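Local coordinates for protein DNA helicase RecQ (Deinococcus radiodurans, PDB 4Q48) that probably couples ATP hydrolysis to the unwinding of duplex DNA by 3'-5' translocation, this chain being the helicase catalytic core of the longer protein, at residues W153-R158 / T180-E185; R350-S355 / V364-L369. All blocks are in the same frame, centred on the assembly; numbering follows the deposited sequence.

Contact 1. Residues W153-R158 / T180-E185; sequences WGHDFR and TATADE
The imidazole of His-155 meets the methyl of Thr-182 obliquely, CD2 lying 4.0 Å from CG2, and the two side chains cross at about a right angle. A second ring, that of His-148, also meets the imidazole, their planes inclined at about 60°. With CG anti to the backbone N (chi1 -165°), the His-155 ring is brought round to Thr-182. The other branch of Thr-182 serves the backbone: OG1 gives a weak hydrogen bond, 3.4 Å long, to Gly-154 O. Next to it, Gly-154 CA packs 4.4 Å from Asp-184 CB, while the Asp-184 carboxylate is engaged by Lys-368. The neighbouring turn is held from within, since Thr-182 N donates to Thr-180 OG1 over 3.1 Å at 164°, forming an ST turn; His-148 also hydrogen-bonds to that OG1. By sequence and position, Thr-180 to Thr-182 match helicase motif III, and the WGHDFR run belongs to the aromatic-rich loop of RecQ helicases, which probably links ATP hydrolysis to DNA binding. The two loops come together beyond parallel strands 139-145 and 176-180, just ahead of helices 165-170 and 185-194, with Trp-153 reaching across to helix 359-376.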
ATOM      1  N   TRP A 153      -6.114  10.476   2.155  1.00 75.87           N
ATOM      2  CA  TRP A 153      -6.417   9.123   1.698  1.00 79.55           C
ATOM      3  C   TRP A 153      -5.603   7.974   2.283  1.00 83.75           C
ATOM      4  O   TRP A 153      -6.117   7.170   3.061  1.00 90.89           O
ATOM      5  CB  TRP A 153      -6.286   9.065   0.167  1.00 77.01           C
ATOM      6  CG  TRP A 153      -7.246   9.984  -0.542  1.00 83.79           C
ATOM      7  CD1 TRP A 153      -6.992  11.246  -1.017  1.00 83.53           C
ATOM      8  CD2 TRP A 153      -8.627   9.717  -0.831  1.00 85.92           C
ATOM      9  NE1 TRP A 153      -8.132  11.774  -1.585  1.00 83.92           N
ATOM     10  CE2 TRP A 153      -9.145  10.855  -1.487  1.00 79.91           C
ATOM     11  CE3 TRP A 153      -9.473   8.620  -0.606  1.00 77.93           C
ATOM     12  CZ2 TRP A 153     -10.460  10.925  -1.915  1.00 73.11           C
ATOM     13  CZ3 TRP A 153     -10.776   8.695  -1.033  1.00 72.87           C
ATOM     14  CH2 TRP A 153     -11.259   9.839  -1.680  1.00 73.27           C
ATOM     15  N   GLY A 154      -4.320   7.937   1.956  1.00 81.57           N
ATOM     16  CA  GLY A 154      -3.574   6.695   2.013  1.00 84.87           C
ATOM     17  C   GLY A 154      -3.322   5.904   3.279  1.00 92.26           C
ATOM     18  O   GLY A 154      -2.961   4.723   3.165  1.00 91.01           O
ATOM     19  N   HIS A 155      -3.516   6.497   4.458  1.00 88.64           N
ATOM     20  CA  HIS A 155      -3.086   5.826   5.685  1.00 92.47           C
ATOM     21  C   HIS A 155      -3.379   6.778   6.836  1.00 87.92           C
ATOM     22  O   HIS A 155      -4.460   7.365   6.897  1.00 86.32           O
ATOM     23  CB  HIS A 155      -1.582   5.467   5.568  1.00 92.13           C
ATOM     24  CG  HIS A 155      -1.066   4.484   6.580  1.00 98.31           C
ATOM     25  ND1 HIS A 155      -0.467   4.863   7.764  1.00 97.94           N
ATOM     26  CD2 HIS A 155      -1.038   3.124   6.565  1.00 92.49           C
ATOM     27  CE1 HIS A 155      -0.096   3.785   8.434  1.00 98.87           C
ATOM     28  NE2 HIS A 155      -0.438   2.717   7.729  1.00 95.50           N
ATOM     29  N   ASP A 156      -2.415   6.968   7.725  1.00 84.20           N
ATOM     30  CA  ASP A 156      -2.604   7.887   8.830  1.00 88.00           C
ATOM     31  C   ASP A 156      -2.353   9.293   8.338  1.00 81.89           C
ATOM     32  O   ASP A 156      -1.217   9.677   8.082  1.00 77.76           O
ATOM     33  CB  ASP A 156      -1.662   7.589  10.010  1.00 95.03           C
ATOM     34  CG  ASP A 156      -1.531   6.096  10.325  1.00 98.98           C
ATOM     35  OD1 ASP A 156      -2.512   5.337  10.136  1.00 97.56           O
ATOM     36  OD2 ASP A 156      -0.439   5.690  10.795  1.00 92.33           O
ATOM     37  N   PHE A 157      -3.416  10.069   8.197  1.00 79.66           N
ATOM     38  CA  PHE A 157      -3.236  11.468   7.876  1.00 80.15           C
ATOM     39  C   PHE A 157      -2.603  12.084   9.115  1.00 79.45           C
ATOM     40  O   PHE A 157      -2.667  11.506  10.192  1.00 78.39           O
ATOM     41  CB  PHE A 157      -4.567  12.140   7.510  1.00 80.70           C
ATOM     42  CG  PHE A 157      -4.460  13.615   7.246  1.00 79.90           C
ATOM     43  CD1 PHE A 157      -3.933  14.084   6.047  1.00 74.78           C
ATOM     44  CD2 PHE A 157      -4.890  14.538   8.193  1.00 83.40           C
ATOM     45  CE1 PHE A 157      -3.847  15.440   5.796  1.00 75.01           C
ATOM     46  CE2 PHE A 157      -4.799  15.909   7.944  1.00 82.51           C
ATOM     47  CZ  PHE A 157      -4.280  16.352   6.750  1.00 77.73           C
ATOM     48  N   ARG A 158      -1.926  13.211   8.954  1.00 82.53           N
ATOM     49  CA  ARG A 158      -1.405  13.949  10.095  1.00 74.40           C
ATOM     50  C   ARG A 158      -1.458  15.401   9.684  1.00 76.42           C
ATOM     51  O   ARG A 158      -1.214  15.724   8.519  1.00 78.73           O
ATOM     52  CB  ARG A 158       0.017  13.516  10.452  1.00 79.07           C
ATOM     53  CG  ARG A 158       0.139  12.129  11.115  1.00 77.64           C
ATOM     54  CD  ARG A 158       1.603  11.729  11.244  1.00 78.02           C
ATOM     55  NE  ARG A 158       1.876  10.835  12.367  1.00 72.25           N
ATOM     56  CZ  ARG A 158       1.847   9.510  12.285  1.00 72.97           C
ATOM     57  NH1 ARG A 158       1.567   8.926  11.129  1.00 78.64           N
ATOM     58  NH2 ARG A 158       2.121   8.766  13.350  1.00 65.62           N
ATOM     59  N   THR A 180       7.505   5.586   0.414  1.00 51.67           N
ATOM     60  CA  THR A 180       6.337   5.033   1.095  1.00 55.11           C
ATOM     61  C   THR A 180       6.166   3.536   0.811  1.00 54.20           C
ATOM     62  O   THR A 180       6.704   2.999  -0.165  1.00 50.41           O
ATOM     63  CB  THR A 180       5.029   5.793   0.721  1.00 56.33           C
ATOM     64  OG1 THR A 180       3.931   5.285   1.496  1.00 53.86           O
ATOM     65  CG2 THR A 180       4.721   5.678  -0.764  1.00 47.35           C
ATOM     66  N   ALA A 181       5.398   2.875   1.671  1.00 62.12           N
ATOM     67  CA  ALA A 181       5.096   1.455   1.524  1.00 56.98           C
ATOM     68  C   ALA A 181       3.621   1.288   1.202  1.00 63.80           C
ATOM     69  O   ALA A 181       3.154   0.179   0.952  1.00 69.99           O
ATOM     70  CB  ALA A 181       5.469   0.678   2.776  1.00 56.24           C
ATOM     71  N   THR A 182       2.875   2.385   1.235  1.00 59.08           N
ATOM     72  CA  THR A 182       1.465   2.301   0.910  1.00 63.36           C
ATOM     73  C   THR A 182       1.261   3.248  -0.259  1.00 69.50           C
ATOM     74  O   THR A 182       1.216   4.475  -0.104  1.00 65.59           O
ATOM     75  CB  THR A 182       0.560   2.683   2.088  1.00 76.56           C
ATOM     76  OG1 THR A 182       0.205   4.077   1.994  1.00 78.02           O
ATOM     77  CG2 THR A 182       1.273   2.386   3.422  1.00 65.92           C
ATOM     78  N   ALA A 183       1.014   2.654  -1.415  1.00 72.23           N
ATOM     79  CA  ALA A 183       1.051   3.378  -2.677  1.00 69.00           C
ATOM     80  C   ALA A 183      -0.320   3.531  -3.335  1.00 69.08           C
ATOM     81  O   ALA A 183      -0.437   3.447  -4.563  1.00 65.73           O
ATOM     82  CB  ALA A 183       2.031   2.689  -3.632  1.00 59.30           C
ATOM     83  N   ASP A 184      -1.351   3.728  -2.511  1.00 68.33           N
ATOM     84  CA  ASP A 184      -2.682   4.113  -2.993  1.00 69.73           C
ATOM     85  C   ASP A 184      -2.604   5.201  -4.089  1.00 69.07           C
ATOM     86  O   ASP A 184      -1.836   6.157  -3.985  1.00 70.36           O
ATOM     87  CB  ASP A 184      -3.547   4.565  -1.813  1.00 71.98           C
ATOM     88  CG  ASP A 184      -5.028   4.479  -2.106  1.00 69.17           C
ATOM     89  OD1 ASP A 184      -5.390   4.290  -3.277  1.00 77.56           O
ATOM     90  OD2 ASP A 184      -5.838   4.587  -1.162  1.00 75.10           O
ATOM     91  N   GLU A 185      -3.381   5.019  -5.154  1.00 69.77           N
ATOM     92  CA  GLU A 185      -3.217   5.756  -6.404  1.00 67.04           C
ATOM     93  C   GLU A 185      -3.605   7.223  -6.273  1.00 67.46           C
ATOM     94  O   GLU A 185      -2.922   8.096  -6.805  1.00 72.06           O
ATOM     95  CB  GLU A 185      -4.073   5.072  -7.471  1.00 67.26           C
ATOM     96  CG  GLU A 185      -4.146   5.688  -8.852  1.00 61.82           C
ATOM     97  CD  GLU A 185      -5.299   5.075  -9.666  1.00 79.24           C
ATOM     98  OE1 GLU A 185      -5.703   3.916  -9.377  1.00 79.79           O
ATOM     99  OE2 GLU A 185      -5.811   5.745 -10.593  1.00 85.89           O
TER

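Contact 2. Residues R350-S355 / V364-L369; sequences RMLAQS and VEASKL
Leu-352 holds CG anti to its backbone N (chi1 177°), extending the side chain from helix 342-354 toward Glu-365 and Ala-366, and a chi2 of 56° sets its two methyls on different neighbours. CD1 rests 3.8 Å from Glu-365 CB, whereas CD2 lies 3.8 Å from Ala-366 CB and 4.0 Å from Ala-366 CA. Glu-365 offers only its CB to the leucine; beyond it the chain bends, and the carboxylate leads away from the opposing helix. The contact is thus one leucine fork laid over two consecutive residues, with no hydrogen bond across. The helices run roughly antiparallel as a helical hairpin in the zinc-binding region of RecQ, joined by a short connection in which Ser-355 OG bonds to Ala-357 N. Farther along helix 359-376, Leu-369 continues the packing by touching Val-348 and Arg-349. On this same helix Val-364 O accepts from Lys-368 N (2.8 Å) and from Ser-367 OG (3.0 Å), the hydroxyl tilted 25° from the carbonyl plane. Val-364 and Ser-367 both reach Trp-153, whereas the leucine contact lies at the surface of the molecule.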
ATOM      1  N   ARG A 350     -22.231  -1.883   7.570  1.00 56.45           N
ATOM      2  CA  ARG A 350     -23.083  -1.344   8.631  1.00 60.49           C
ATOM      3  C   ARG A 350     -22.261  -0.514   9.618  1.00 63.07           C
ATOM      4  O   ARG A 350     -22.670   0.576  10.007  1.00 67.85           O
ATOM      5  CB  ARG A 350     -23.776  -2.464   9.416  1.00 61.88           C
ATOM      6  CG  ARG A 350     -24.349  -1.980  10.760  1.00 70.89           C
ATOM      7  CD  ARG A 350     -24.866  -3.087  11.706  1.00 78.97           C
ATOM      8  NE  ARG A 350     -23.804  -3.748  12.482  1.00 86.23           N
ATOM      9  CZ  ARG A 350     -23.141  -3.191  13.501  1.00 86.80           C
ATOM     10  NH1 ARG A 350     -23.399  -1.941  13.877  1.00 84.17           N
ATOM     11  NH2 ARG A 350     -22.199  -3.878  14.140  1.00 82.26           N
ATOM     12  N   MET A 351     -21.070  -0.992   9.965  1.00 60.87           N
ATOM     13  CA  MET A 351     -20.184  -0.236  10.839  1.00 62.88           C
ATOM     14  C   MET A 351     -19.703   1.066  10.216  1.00 70.92           C
ATOM     15  O   MET A 351     -19.576   2.065  10.923  1.00 76.27           O
ATOM     16  CB  MET A 351     -18.995  -1.084  11.243  1.00 62.02           C
ATOM     17  CG  MET A 351     -19.361  -2.103  12.266  1.00 67.61           C
ATOM     18  SD  MET A 351     -18.033  -3.257  12.536  1.00 74.67           S
ATOM     19  CE  MET A 351     -18.852  -4.369  13.670  1.00 81.30           C
ATOM     20  N   LEU A 352     -19.417   1.064   8.913  1.00 63.30           N
ATOM     21  CA  LEU A 352     -19.086   2.316   8.259  1.00 62.69           C
ATOM     22  C   LEU A 352     -20.251   3.264   8.457  1.00 65.11           C
ATOM     23  O   LEU A 352     -20.052   4.437   8.773  1.00 68.56           O
ATOM     24  CB  LEU A 352     -18.790   2.137   6.766  1.00 68.22           C
ATOM     25  CG  LEU A 352     -18.509   3.455   6.001  1.00 73.37           C
ATOM     26  CD1 LEU A 352     -17.358   4.300   6.605  1.00 62.34           C
ATOM     27  CD2 LEU A 352     -18.324   3.249   4.482  1.00 58.43           C
ATOM     28  N   ALA A 353     -21.465   2.745   8.305  1.00 63.18           N
ATOM     29  CA  ALA A 353     -22.661   3.578   8.419  1.00 69.18           C
ATOM     30  C   ALA A 353     -22.934   4.102   9.851  1.00 75.27           C
ATOM     31  O   ALA A 353     -23.353   5.257  10.033  1.00 77.88           O
ATOM     32  CB  ALA A 353     -23.873   2.800   7.899  1.00 64.27           C
ATOM     33  N   GLN A 354     -22.642   3.294  10.865  1.00 70.91           N
ATOM     34  CA  GLN A 354     -22.892   3.712  12.242  1.00 71.90           C
ATOM     35  C   GLN A 354     -21.657   4.321  12.889  1.00 68.36           C
ATOM     36  O   GLN A 354     -21.641   4.598  14.076  1.00 75.72           O
ATOM     37  CB  GLN A 354     -23.399   2.539  13.066  1.00 74.42           C
ATOM     38  CG  GLN A 354     -24.778   2.092  12.653  1.00 79.57           C
ATOM     39  CD  GLN A 354     -25.148   0.757  13.247  1.00 87.83           C
ATOM     40  OE1 GLN A 354     -24.366   0.155  13.992  1.00 85.11           O
ATOM     41  NE2 GLN A 354     -26.343   0.271  12.914  1.00 92.91           N
ATOM     42  N   SER A 355     -20.624   4.525  12.089  1.00 72.28           N
ATOM     43  CA  SER A 355     -19.389   5.134  12.547  1.00 69.08           C
ATOM     44  C   SER A 355     -19.664   6.624  12.765  1.00 74.46           C
ATOM     45  O   SER A 355     -20.581   7.188  12.152  1.00 70.18           O
ATOM     46  CB  SER A 355     -18.274   4.896  11.513  1.00 69.73           C
ATOM     47  OG  SER A 355     -17.113   5.670  11.759  1.00 73.62           O
ATOM     48  N   VAL A 364     -12.805   7.609   2.586  1.00 51.63           N
ATOM     49  CA  VAL A 364     -11.658   6.726   2.478  1.00 53.37           C
ATOM     50  C   VAL A 364     -12.023   5.266   2.786  1.00 52.12           C
ATOM     51  O   VAL A 364     -11.706   4.379   1.994  1.00 52.68           O
ATOM     52  CB  VAL A 364     -10.501   7.206   3.418  1.00 59.64           C
ATOM     53  CG1 VAL A 364      -9.423   6.134   3.616  1.00 53.29           C
ATOM     54  CG2 VAL A 364      -9.882   8.473   2.866  1.00 65.89           C
ATOM     55  N   GLU A 365     -12.695   5.016   3.912  1.00 52.98           N
ATOM     56  CA  GLU A 365     -13.056   3.647   4.313  1.00 56.14           C
ATOM     57  C   GLU A 365     -13.942   2.937   3.256  1.00 53.95           C
ATOM     58  O   GLU A 365     -13.916   1.718   3.121  1.00 51.36           O
ATOM     59  CB  GLU A 365     -13.757   3.637   5.686  1.00 56.90           C
ATOM     60  CG  GLU A 365     -12.889   4.052   6.906  1.00 64.28           C
ATOM     61  CD  GLU A 365     -11.600   3.217   7.100  1.00 80.98           C
ATOM     62  OE1 GLU A 365     -11.622   1.978   6.899  1.00 80.90           O
ATOM     63  OE2 GLU A 365     -10.550   3.810   7.466  1.00 81.33           O
ATOM     64  N   ALA A 366     -14.716   3.704   2.502  1.00 47.19           N
ATOM     65  CA  ALA A 366     -15.595   3.129   1.504  1.00 46.28           C
ATOM     66  C   ALA A 366     -14.834   2.712   0.243  1.00 49.79           C
ATOM     67  O   ALA A 366     -15.218   1.746  -0.428  1.00 46.57           O
ATOM     68  CB  ALA A 366     -16.711   4.115   1.144  1.00 54.44           C
ATOM     69  N   SER A 367     -13.797   3.460  -0.124  1.00 42.64           N
ATOM     70  CA  SER A 367     -13.008   3.040  -1.267  1.00 45.76           C
ATOM     71  C   SER A 367     -12.010   1.968  -0.829  1.00 46.71           C
ATOM     72  O   SER A 367     -11.660   1.096  -1.632  1.00 43.02           O
ATOM     73  CB  SER A 367     -12.286   4.203  -1.922  1.00 45.45           C
ATOM     74  OG  SER A 367     -11.465   4.836  -0.989  1.00 56.08           O
ATOM     75  N   LYS A 368     -11.547   2.031   0.425  1.00 46.44           N
ATOM     76  CA  LYS A 368     -10.676   0.980   0.949  1.00 40.12           C
ATOM     77  C   LYS A 368     -11.348  -0.344   0.734  1.00 39.77           C
ATOM     78  O   LYS A 368     -10.747  -1.268   0.192  1.00 39.70           O
ATOM     79  CB  LYS A 368     -10.379   1.153   2.441  1.00 41.76           C
ATOM     80  CG  LYS A 368      -9.387   2.240   2.809  1.00 51.60           C
ATOM     81  CD  LYS A 368      -8.198   2.302   1.847  1.00 57.81           C
ATOM     82  CE  LYS A 368      -7.162   3.350   2.285  1.00 67.28           C
ATOM     83  NZ  LYS A 368      -5.951   3.380   1.405  1.00 64.60           N
ATOM     84  N   LEU A 369     -12.617  -0.400   1.133  1.00 40.63           N
ATOM     85  CA  LEU A 369     -13.445  -1.591   1.022  1.00 35.66           C
ATOM     86  C   LEU A 369     -13.712  -1.955  -0.435  1.00 35.32           C
ATOM     87  O   LEU A 369     -13.739  -3.129  -0.785  1.00 36.38           O
ATOM     88  CB  LEU A 369     -14.767  -1.391   1.759  1.00 41.65           C
ATOM     89  CG  LEU A 369     -15.761  -2.527   1.521  1.00 35.50           C
ATOM     90  CD1 LEU A 369     -15.212  -3.799   2.151  1.00 37.06           C
ATOM     91  CD2 LEU A 369     -17.142  -2.202   2.013  1.00 28.33           C
TER

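Contacts 1 and 2 have centres about 17 Å apart and follow one another along the chain, yet they meet directly where the first helicase domain abuts the zinc-binding region. Lys-368 NZ forms a salt bridge to Asp-184 OD2 at 2.8 Å and also pairs with Glu-318, a charge cluster that probably keeps the lysine protonated. Beside it, Trp-153 CE3 packs 3.5 Å from Val-364 CG2. Helix 359-376 therefore meets Leu-352 in contact 2 and the 153-158 loop of contact 1. Contact 1 is also near the nucleotide site: the Thr-182 side chain is about 8 Å from that of Lys-52, which binds ADP in another structure of this protein; no nucleotide is bound here. Contact 2 touches neither that site nor the zinc ligands.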